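Local coordinates for periplasmic binding protein/LacI transcriptional regulator (Clostridium phytofermentans, PDB 3BRS) that probably binds a sugar outside the cell membrane and delivers it to a transporter, as periplasmic-type binding proteins related to LacI regulators do, at residues D112-Q115 / A116-I120; E151-K154 / I155-D159; G121-T124 / K125-R129. All blocks are in the same frame, centred on the assembly; numbering follows the deposited sequence.

Interaction 1: D112-Q115 / A116-I120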
ATOM      1  N   ASP A 112      -0.249   2.208   9.734  1.00 36.99           N
ATOM      2  CA  ASP A 112      -1.387   1.477  10.312  1.00 33.52           C
ATOM      3  C   ASP A 112      -2.496   1.469   9.234  1.00 31.22           C
ATOM      4  O   ASP A 112      -3.233   2.493   9.032  1.00 31.05           O
ATOM      5  CB  ASP A 112      -1.831   2.139  11.636  1.00 35.69           C
ATOM      6  CG  ASP A 112      -2.829   1.278  12.447  1.00 70.47           C
ATOM      7  OD1 ASP A 112      -3.433   0.331  11.912  1.00 36.80           O
ATOM      8  OD2 ASP A 112      -3.043   1.552  13.645  1.00 47.09           O
ATOM      9  N   ASN A 113      -2.638   0.328   8.539  1.00 29.08           N
ATOM     10  CA  ASN A 113      -3.594   0.230   7.370  1.00 28.39           C
ATOM     11  C   ASN A 113      -5.016   0.029   7.818  1.00 30.52           C
ATOM     12  O   ASN A 113      -6.010   0.557   7.223  1.00 30.33           O
ATOM     13  CB  ASN A 113      -3.091  -0.722   6.267  1.00 26.20           C
ATOM     14  CG  ASN A 113      -1.843  -0.148   5.562  1.00 25.05           C
ATOM     15  OD1 ASN A 113      -1.974   0.795   4.794  1.00 27.62           O
ATOM     16  ND2 ASN A 113      -0.660  -0.590   5.934  1.00 24.33           N
ATOM     17  N   ILE A 114      -5.115  -0.600   8.982  1.00 30.03           N
ATOM     18  CA  ILE A 114      -6.412  -0.814   9.592  1.00 24.63           C
ATOM     19  C   ILE A 114      -6.934   0.544   9.961  1.00 25.47           C
ATOM     20  O   ILE A 114      -8.035   0.926   9.572  1.00 25.76           O
ATOM     21  CB  ILE A 114      -6.419  -1.816  10.739  1.00 26.45           C
ATOM     22  CG1 ILE A 114      -6.070  -3.209  10.208  1.00 24.82           C
ATOM     23  CG2 ILE A 114      -7.892  -1.999  11.254  1.00 27.06           C
ATOM     24  CD1 ILE A 114      -5.618  -4.239  11.268  1.00 30.69           C
ATOM     25  N   GLN A 115      -6.187   1.308  10.700  1.00 27.26           N
ATOM     26  CA  GLN A 115      -6.699   2.652  11.033  1.00 28.30           C
ATOM     27  C   GLN A 115      -6.907   3.543   9.852  1.00 28.72           C
ATOM     28  O   GLN A 115      -7.855   4.303   9.829  1.00 26.20           O
ATOM     29  CB  GLN A 115      -5.843   3.345  12.082  1.00 31.52           C
ATOM     30  CG  GLN A 115      -6.077   2.836  13.533  1.00 53.44           C
ATOM     31  CD  GLN A 115      -7.413   3.225  14.160  1.00 46.46           C
ATOM     32  OE1 GLN A 115      -8.012   4.274  13.855  1.00 52.13           O
ATOM     33  NE2 GLN A 115      -7.889   2.367  15.077  1.00 57.61           N
ATOM     34  N   ALA A 116      -6.022   3.491   8.838  1.00 32.28           N
ATOM     35  CA  ALA A 116      -6.373   4.164   7.566  1.00 28.27           C
ATOM     36  C   ALA A 116      -7.781   3.798   6.969  1.00 26.46           C
ATOM     37  O   ALA A 116      -8.535   4.726   6.665  1.00 24.46           O
ATOM     38  CB  ALA A 116      -5.284   4.017   6.545  1.00 28.14           C
ATOM     39  N   GLY A 117      -8.132   2.498   6.789  1.00 21.29           N
ATOM     40  CA  GLY A 117      -9.404   2.201   6.243  1.00 22.66           C
ATOM     41  C   GLY A 117     -10.514   2.582   7.216  1.00 21.76           C
ATOM     42  O   GLY A 117     -11.584   2.940   6.800  1.00 19.10           O
ATOM     43  N   ILE A 118     -10.303   2.367   8.520  1.00 24.97           N
ATOM     44  CA  ILE A 118     -11.236   2.888   9.523  1.00 26.49           C
ATOM     45  C   ILE A 118     -11.500   4.380   9.372  1.00 30.74           C
ATOM     46  O   ILE A 118     -12.684   4.818   9.546  1.00 32.41           O
ATOM     47  CB  ILE A 118     -10.719   2.622  11.024  1.00 24.68           C
ATOM     48  CG1 ILE A 118     -10.629   1.113  11.310  1.00 25.18           C
ATOM     49  CG2 ILE A 118     -11.647   3.289  12.044  1.00 27.53           C
ATOM     50  CD1 ILE A 118     -10.279   0.774  12.750  1.00 28.31           C
ATOM     51  N   ARG A 119     -10.486   5.222   9.129  1.00 27.84           N
ATOM     52  CA  ARG A 119     -10.842   6.676   9.108  1.00 26.89           C
ATOM     53  C   ARG A 119     -11.588   6.970   7.811  1.00 32.54           C
ATOM     54  O   ARG A 119     -12.586   7.683   7.786  1.00 37.67           O
ATOM     55  CB  ARG A 119      -9.638   7.601   9.187  1.00 26.54           C
ATOM     56  CG  ARG A 119      -8.916   7.600  10.527  1.00 47.76           C
ATOM     57  CD  ARG A 119      -7.439   7.752  10.325  1.00 27.21           C
ATOM     58  NE  ARG A 119      -6.771   9.065  10.531  1.00 46.61           N
ATOM     59  CZ  ARG A 119      -7.332  10.255  10.839  1.00 47.12           C
ATOM     60  NH1 ARG A 119      -8.655  10.409  11.008  1.00 54.65           N
ATOM     61  NH2 ARG A 119      -6.560  11.342  10.936  1.00 41.95           N
ATOM     62  N   ILE A 120     -11.179   6.351   6.730  1.00 31.81           N
ATOM     63  CA  ILE A 120     -11.936   6.540   5.470  1.00 32.57           C
ATOM     64  C   ILE A 120     -13.371   5.852   5.590  1.00 34.20           C
ATOM     65  O   ILE A 120     -14.373   6.394   5.055  1.00 30.33           O
ATOM     66  CB  ILE A 120     -10.934   6.224   4.255  1.00 34.73           C
ATOM     67  CG1 ILE A 120     -10.491   7.455   3.441  1.00 41.39           C
ATOM     68  CG2 ILE A 120     -11.055   4.822   3.646  1.00 35.06           C
ATOM     69  CD1 ILE A 120     -11.544   8.338   2.869  1.00 34.86           C
TER
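Ile-118 holds CG1 beside its own backbone N and anti to the carbonyl carbon (chi1 -63°), a setting that lays this branch back over the preceding turn, where CG1 comes within 3.1 Å of Ile-114 O. Ile-114 has the same first torsion, which leaves its CG2 branch turned toward Ile-118; its CG2 meets Ile-118 CD1 at 4.0 Å, the two side chains crossing at a slant. On the other flank Gln-115 bends at chi2 (-71°), turning its amide forward along the helix, where NE2 lies 3.7 Å from Ile-118 CD1, a van der Waals contact of the amide nitrogen with a methyl group. The same Ile-118 methyl group is therefore approached by both Ile-114 and Gln-115.

Beneath these side chains runs regular i to i+4 bonding. Ala-116 N donates to Asp-112 O, and Ile-118 N reaches Ile-114 O at 2.9 Å with an almost straight N-H···O angle of 173°. The helix start is closed by Asp-112, whose OD1 accepts from Gln-115 N at 3.2 Å; the bond is straight at the hydrogen, but the donor stands well above the carboxylate plane. Asn-113, the first helical residue, sends OD1 to Arg-149 NE on helix 144-157, the helix that Ile-114 also touches. Ala-116 faces inward, its methyl group on Val-242 of strand 240-243. The arrangement is a side-chain N-cap followed by the opening turns of an alpha-helix, here helix 113-127, which follows strand 107-110 of one sheet and packs on the other in this two-lobed periplasmic binding protein fold.

Interaction 2: E151-K154 / I155-D159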
ATOM      1  N   GLU A 151     -10.609  -4.322   5.745  1.00 28.89           N
ATOM      2  CA  GLU A 151     -11.022  -4.597   7.154  1.00 32.31           C
ATOM      3  C   GLU A 151     -11.273  -3.370   7.941  1.00 29.77           C
ATOM      4  O   GLU A 151     -12.382  -3.183   8.541  1.00 27.29           O
ATOM      5  CB  GLU A 151      -9.913  -5.408   7.844  1.00 35.67           C
ATOM      6  CG  GLU A 151     -10.208  -5.819   9.302  1.00 58.77           C
ATOM      7  CD  GLU A 151      -8.938  -6.349  10.032  1.00 39.29           C
ATOM      8  OE1 GLU A 151      -8.028  -6.938   9.333  1.00 64.26           O
ATOM      9  OE2 GLU A 151      -8.857  -6.205  11.296  1.00 64.28           O
ATOM     10  N   GLY A 152     -10.291  -2.465   7.911  1.00 27.50           N
ATOM     11  CA  GLY A 152     -10.488  -1.080   8.421  1.00 23.56           C
ATOM     12  C   GLY A 152     -11.710  -0.436   7.920  1.00 26.42           C
ATOM     13  O   GLY A 152     -12.520   0.024   8.696  1.00 25.29           O
ATOM     14  N   LEU A 153     -11.847  -0.341   6.590  1.00 28.20           N
ATOM     15  CA  LEU A 153     -13.025   0.225   5.976  1.00 27.76           C
ATOM     16  C   LEU A 153     -14.385  -0.201   6.577  1.00 27.82           C
ATOM     17  O   LEU A 153     -15.198   0.639   6.855  1.00 25.52           O
ATOM     18  CB  LEU A 153     -13.026  -0.088   4.478  1.00 28.13           C
ATOM     19  CG  LEU A 153     -14.170   0.513   3.584  1.00 32.57           C
ATOM     20  CD1 LEU A 153     -14.143   2.043   3.554  1.00 31.12           C
ATOM     21  CD2 LEU A 153     -14.056  -0.034   2.160  1.00 28.33           C
ATOM     22  N   LYS A 154     -14.601  -1.521   6.686  1.00 29.08           N
ATOM     23  CA  LYS A 154     -15.774  -2.154   7.146  1.00 30.88           C
ATOM     24  C   LYS A 154     -15.988  -1.873   8.632  1.00 33.73           C
ATOM     25  O   LYS A 154     -17.061  -1.481   9.042  1.00 35.81           O
ATOM     26  CB  LYS A 154     -15.678  -3.662   6.895  1.00 31.85           C
ATOM     27  CG  LYS A 154     -15.689  -4.037   5.482  1.00 41.19           C
ATOM     28  CD  LYS A 154     -15.744  -5.562   5.305  1.00 35.14           C
ATOM     29  CE  LYS A 154     -15.797  -5.882   3.779  1.00 38.26           C
ATOM     30  NZ  LYS A 154     -15.185  -7.205   3.414  1.00 46.08           N
ATOM     31  N   ILE A 155     -14.953  -2.013   9.433  1.00 32.67           N
ATOM     32  CA  ILE A 155     -14.967  -1.470  10.797  1.00 33.99           C
ATOM     33  C   ILE A 155     -15.388  -0.021  10.910  1.00 34.06           C
ATOM     34  O   ILE A 155     -16.306   0.308  11.692  1.00 36.30           O
ATOM     35  CB  ILE A 155     -13.612  -1.683  11.545  1.00 34.87           C
ATOM     36  CG1 ILE A 155     -13.252  -3.203  11.600  1.00 25.07           C
ATOM     37  CG2 ILE A 155     -13.708  -1.097  12.969  1.00 28.71           C
ATOM     38  CD1 ILE A 155     -11.725  -3.466  11.959  1.00 33.94           C
ATOM     39  N   GLY A 156     -14.776   0.879  10.167  1.00 30.90           N
ATOM     40  CA  GLY A 156     -15.218   2.273  10.314  1.00 29.53           C
ATOM     41  C   GLY A 156     -16.660   2.492   9.807  1.00 31.88           C
ATOM     42  O   GLY A 156     -17.262   3.566  10.100  1.00 32.66           O
ATOM     43  N   LEU A 157     -17.240   1.525   9.079  1.00 30.56           N
ATOM     44  CA  LEU A 157     -18.650   1.714   8.566  1.00 33.64           C
ATOM     45  C   LEU A 157     -19.698   1.231   9.582  1.00 38.21           C
ATOM     46  O   LEU A 157     -20.873   1.637   9.498  1.00 35.64           O
ATOM     47  CB  LEU A 157     -18.889   1.073   7.204  1.00 32.77           C
ATOM     48  CG  LEU A 157     -18.355   1.802   5.947  1.00 36.50           C
ATOM     49  CD1 LEU A 157     -18.009   0.856   4.748  1.00 35.57           C
ATOM     50  CD2 LEU A 157     -19.284   2.894   5.486  1.00 31.38           C
ATOM     51  N   SER A 158     -19.257   0.384  10.550  1.00 42.31           N
ATOM     52  CA  SER A 158     -20.134  -0.079  11.669  1.00 42.92           C
ATOM     53  C   SER A 158     -21.287  -0.866  11.076  1.00 46.34           C
ATOM     54  O   SER A 158     -21.078  -1.786  10.248  1.00 45.98           O
ATOM     55  CB  SER A 158     -20.803   1.101  12.359  1.00 40.28           C
ATOM     56  OG  SER A 158     -19.987   1.710  13.302  1.00 51.79           O
ATOM     57  N   ASP A 159     -22.506  -0.442  11.492  1.00 49.07           N
ATOM     58  CA  ASP A 159     -23.781  -0.980  10.994  1.00 52.18           C
ATOM     59  C   ASP A 159     -23.945  -0.794   9.472  1.00 53.06           C
ATOM     60  O   ASP A 159     -24.307  -1.740   8.747  1.00 55.55           O
ATOM     61  CB  ASP A 159     -24.980  -0.439  11.794  1.00 54.90           C
ATOM     62  CG  ASP A 159     -24.947   1.082  11.961  1.00 46.92           C
ATOM     63  OD1 ASP A 159     -24.077   1.608  12.689  1.00 64.95           O
ATOM     64  OD2 ASP A 159     -25.800   1.768  11.364  1.00 68.08           O
TER
HETATM   65  O   HOH W   1     -18.544  -2.920  10.354  1.00 41.14           O
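Leu-153 and Leu-157 lie side by side on the inner face of helix 144-157, the helix of a beta-alpha-beta crossover between strands 133-138 and 164-169. Their side chains point the same way, and CG of Leu-153 is 4.0 Å from CD1 of Leu-157. Leu-157 also rests on the backbone, its CD1 lying 3.5 Å from Leu-153 O. A second pair, Glu-151 and Ile-155, likewise runs alongside: Glu-151 CG, anti to the backbone N (chi1 -178°), offers its methylene to Ile-155 CD1 at 3.9 Å, so the aliphatic part of an acidic side chain covers an isoleucine methyl.

The next shell is the helical backbone. Ile-155 N donates to Glu-151 O and Gly-156 N to Gly-152 O, both bonds nearly straight. Further out, the sheet receives the leucines: Leu-153 touches Val-136, while Leu-157 touches Ile-134 and Ile-164. Glu-151 and Ile-155 instead meet Ile-114 and Ile-118 of helix 113-127. Lys-154 extends its chain to a salt bridge with Glu-150, one residue before the segment.

The regular pattern gives way at the C-terminal end, where Ser-158 takes a positive phi of 63°. Lys-154 O is shared there: Leu-157 N donates at 3.0 Å from well above the carbonyl plane, and Ser-158 N makes only a weak bond at 3.3 Å. A water donates to Ser-158 O, but its approach to Lys-154 O is too short to be trusted, leaving a bridge across the last turn doubtful. Ser-158 N has a further acceptor in Ile-155 O, 3.2 Å away.

Interaction 3: G121-T124 / K125-R129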
ATOM      1  N   GLY A 121     -13.491   4.729   6.350  1.00 31.70           N
ATOM      2  CA  GLY A 121     -14.820   4.142   6.599  1.00 30.99           C
ATOM      3  C   GLY A 121     -15.738   5.134   7.266  1.00 29.64           C
ATOM      4  O   GLY A 121     -16.931   5.238   6.944  1.00 28.72           O
ATOM      5  N   ALA A 122     -15.187   5.871   8.229  1.00 31.60           N
ATOM      6  CA  ALA A 122     -16.003   6.813   9.023  1.00 32.76           C
ATOM      7  C   ALA A 122     -16.410   7.998   8.206  1.00 34.97           C
ATOM      8  O   ALA A 122     -17.526   8.475   8.348  1.00 35.52           O
ATOM      9  CB  ALA A 122     -15.352   7.237  10.322  1.00 30.99           C
ATOM     10  N   VAL A 123     -15.548   8.489   7.330  1.00 35.52           N
ATOM     11  CA  VAL A 123     -15.976   9.544   6.377  1.00 34.54           C
ATOM     12  C   VAL A 123     -17.165   9.024   5.505  1.00 34.35           C
ATOM     13  O   VAL A 123     -18.147   9.723   5.313  1.00 34.45           O
ATOM     14  CB  VAL A 123     -14.754   9.981   5.465  1.00 32.33           C
ATOM     15  CG1 VAL A 123     -15.229  10.811   4.254  1.00 29.99           C
ATOM     16  CG2 VAL A 123     -13.689  10.756   6.282  1.00 24.56           C
ATOM     17  N   THR A 124     -17.033   7.783   4.998  1.00 33.54           N
ATOM     18  CA  THR A 124     -17.989   7.175   4.088  1.00 32.43           C
ATOM     19  C   THR A 124     -19.321   6.964   4.792  1.00 32.30           C
ATOM     20  O   THR A 124     -20.376   7.209   4.200  1.00 33.59           O
ATOM     21  CB  THR A 124     -17.490   5.850   3.454  1.00 32.51           C
ATOM     22  OG1 THR A 124     -16.189   6.019   2.849  1.00 34.40           O
ATOM     23  CG2 THR A 124     -18.429   5.445   2.345  1.00 38.37           C
ATOM     24  N   LYS A 125     -19.290   6.530   6.055  1.00 31.86           N
ATOM     25  CA  LYS A 125     -20.533   6.414   6.871  1.00 30.95           C
ATOM     26  C   LYS A 125     -21.239   7.733   6.917  1.00 30.72           C
ATOM     27  O   LYS A 125     -22.442   7.775   6.754  1.00 34.35           O
ATOM     28  CB  LYS A 125     -20.166   5.993   8.291  1.00 33.86           C
ATOM     29  CG  LYS A 125     -21.316   5.559   9.203  1.00 34.12           C
ATOM     30  CD  LYS A 125     -20.685   5.022  10.450  1.00 39.27           C
ATOM     31  CE  LYS A 125     -21.678   4.364  11.402  1.00 47.84           C
ATOM     32  NZ  LYS A 125     -21.035   4.227  12.770  1.00 50.30           N
ATOM     33  N   ASN A 126     -20.534   8.833   7.113  1.00 28.65           N
ATOM     34  CA  ASN A 126     -21.254  10.095   7.126  1.00 31.92           C
ATOM     35  C   ASN A 126     -21.848  10.446   5.729  1.00 36.58           C
ATOM     36  O   ASN A 126     -22.946  10.995   5.640  1.00 36.72           O
ATOM     37  CB  ASN A 126     -20.338  11.174   7.612  1.00 32.48           C
ATOM     38  CG  ASN A 126     -21.039  12.503   7.794  1.00 48.84           C
ATOM     39  OD1 ASN A 126     -22.077  12.611   8.457  1.00 43.78           O
ATOM     40  ND2 ASN A 126     -20.450  13.539   7.243  1.00 35.88           N
ATOM     41  N   LEU A 127     -21.151  10.106   4.636  1.00 37.87           N
ATOM     42  CA  LEU A 127     -21.719  10.409   3.297  1.00 39.16           C
ATOM     43  C   LEU A 127     -23.017   9.668   2.935  1.00 39.22           C
ATOM     44  O   LEU A 127     -23.911  10.222   2.301  1.00 39.43           O
ATOM     45  CB  LEU A 127     -20.677  10.199   2.194  1.00 39.04           C
ATOM     46  CG  LEU A 127     -19.447  11.087   2.280  1.00 46.93           C
ATOM     47  CD1 LEU A 127     -18.439  10.581   1.294  1.00 38.90           C
ATOM     48  CD2 LEU A 127     -19.805  12.551   2.032  1.00 40.35           C
ATOM     49  N   VAL A 128     -23.130   8.421   3.352  1.00 39.57           N
ATOM     50  CA  VAL A 128     -24.347   7.629   3.101  1.00 38.43           C
ATOM     51  C   VAL A 128     -25.349   7.634   4.323  1.00 42.15           C
ATOM     52  O   VAL A 128     -26.201   6.727   4.454  1.00 44.59           O
ATOM     53  CB  VAL A 128     -24.003   6.189   2.619  1.00 34.17           C
ATOM     54  CG1 VAL A 128     -22.981   6.241   1.530  1.00 26.08           C
ATOM     55  CG2 VAL A 128     -23.449   5.444   3.710  1.00 32.02           C
ATOM     56  N   ARG A 129     -25.255   8.678   5.165  1.00 43.03           N
ATOM     57  CA  ARG A 129     -26.130   8.911   6.325  1.00 43.64           C
ATOM     58  C   ARG A 129     -27.614   8.828   5.989  1.00 45.12           C
ATOM     59  O   ARG A 129     -28.415   8.279   6.756  1.00 45.23           O
ATOM     60  CB  ARG A 129     -25.923  10.337   6.848  1.00 43.34           C
ATOM     61  CG  ARG A 129     -25.255  10.440   8.147  1.00 54.48           C
ATOM     62  CD  ARG A 129     -25.390  11.868   8.689  1.00 56.18           C
ATOM     63  NE  ARG A 129     -25.505  12.864   7.619  1.00 59.86           N
ATOM     64  CZ  ARG A 129     -25.609  14.185   7.814  1.00 65.46           C
ATOM     65  NH1 ARG A 129     -25.714  15.008   6.763  1.00 62.40           N
ATOM     66  NH2 ARG A 129     -25.598  14.697   9.057  1.00 65.80           N
TER
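This is a local contact within the last turns of helix 113-127, where the helix packs on the sheet that contains strands 133-138, 191-196 and 219-224. Four successive i to i+4 backbone bonds carry it. Lys-125 N donates to Gly-121 O at 2.8 Å, whereas Asn-126 N to Ala-122 O is longer at 3.3 Å. Leu-127 N approaches Val-123 O in the carbonyl plane, and Val-128 N closes on Thr-124 O at 3.1 Å although Val-128 itself has left helical backbone angles.

Side-chain contact along the turn is looser. Val-123 CG1 and Leu-127 CD1 stand 4.4 Å apart, and both residues pack against Val-221; the tighter approach is of Leu-127 CG to Val-123 O, 3.6 Å. Val-128 places its CG2 between its own N and carbonyl carbon, and that methyl lies 3.6 Å from Thr-124 O, in contact with the accepting oxygen.

With chi1 of Thr-124 at -52°, OG1 sits beside the backbone N and bonds back to Ile-120 O, while the side chain also touches Ile-134, Val-193 and Val-221. Lys-125 runs fully extended to Ser-158 OG after helix 144-157. Thr-124 is buried against the sheet, and the partner its hydroxyl finds within the helix probably offsets the cost of burying it, while the lysine ammonium is carried toward Asp-159 and Asp-160, whose acidic groups would probably favour its positive charge.

Interactions 1 and 3 are the start and end of helix 113-127, their centres about 14 Å apart; interaction 2, on helix 144-157, touches both. Each has three buried residues among eight, but interaction 1 has one exposed, interaction 3 two and interaction 2 three, making interaction 2 the most surface-lying. Interactions 1 and 2 meet by packing without a hydrogen bond, isoleucine on isoleucine and Ile-118 CG1 against the Gly-152 carbonyl; interactions 2 and 3 add a probable hydrogen bond between Lys-125 NZ and Ser-158 OG. A carboxylate caps the start of helix 113-127. Both C-terminal ends close by backbone bonds, regular i to i+4 in interaction 3, shared and partly weak on Lys-154 O in interaction 2.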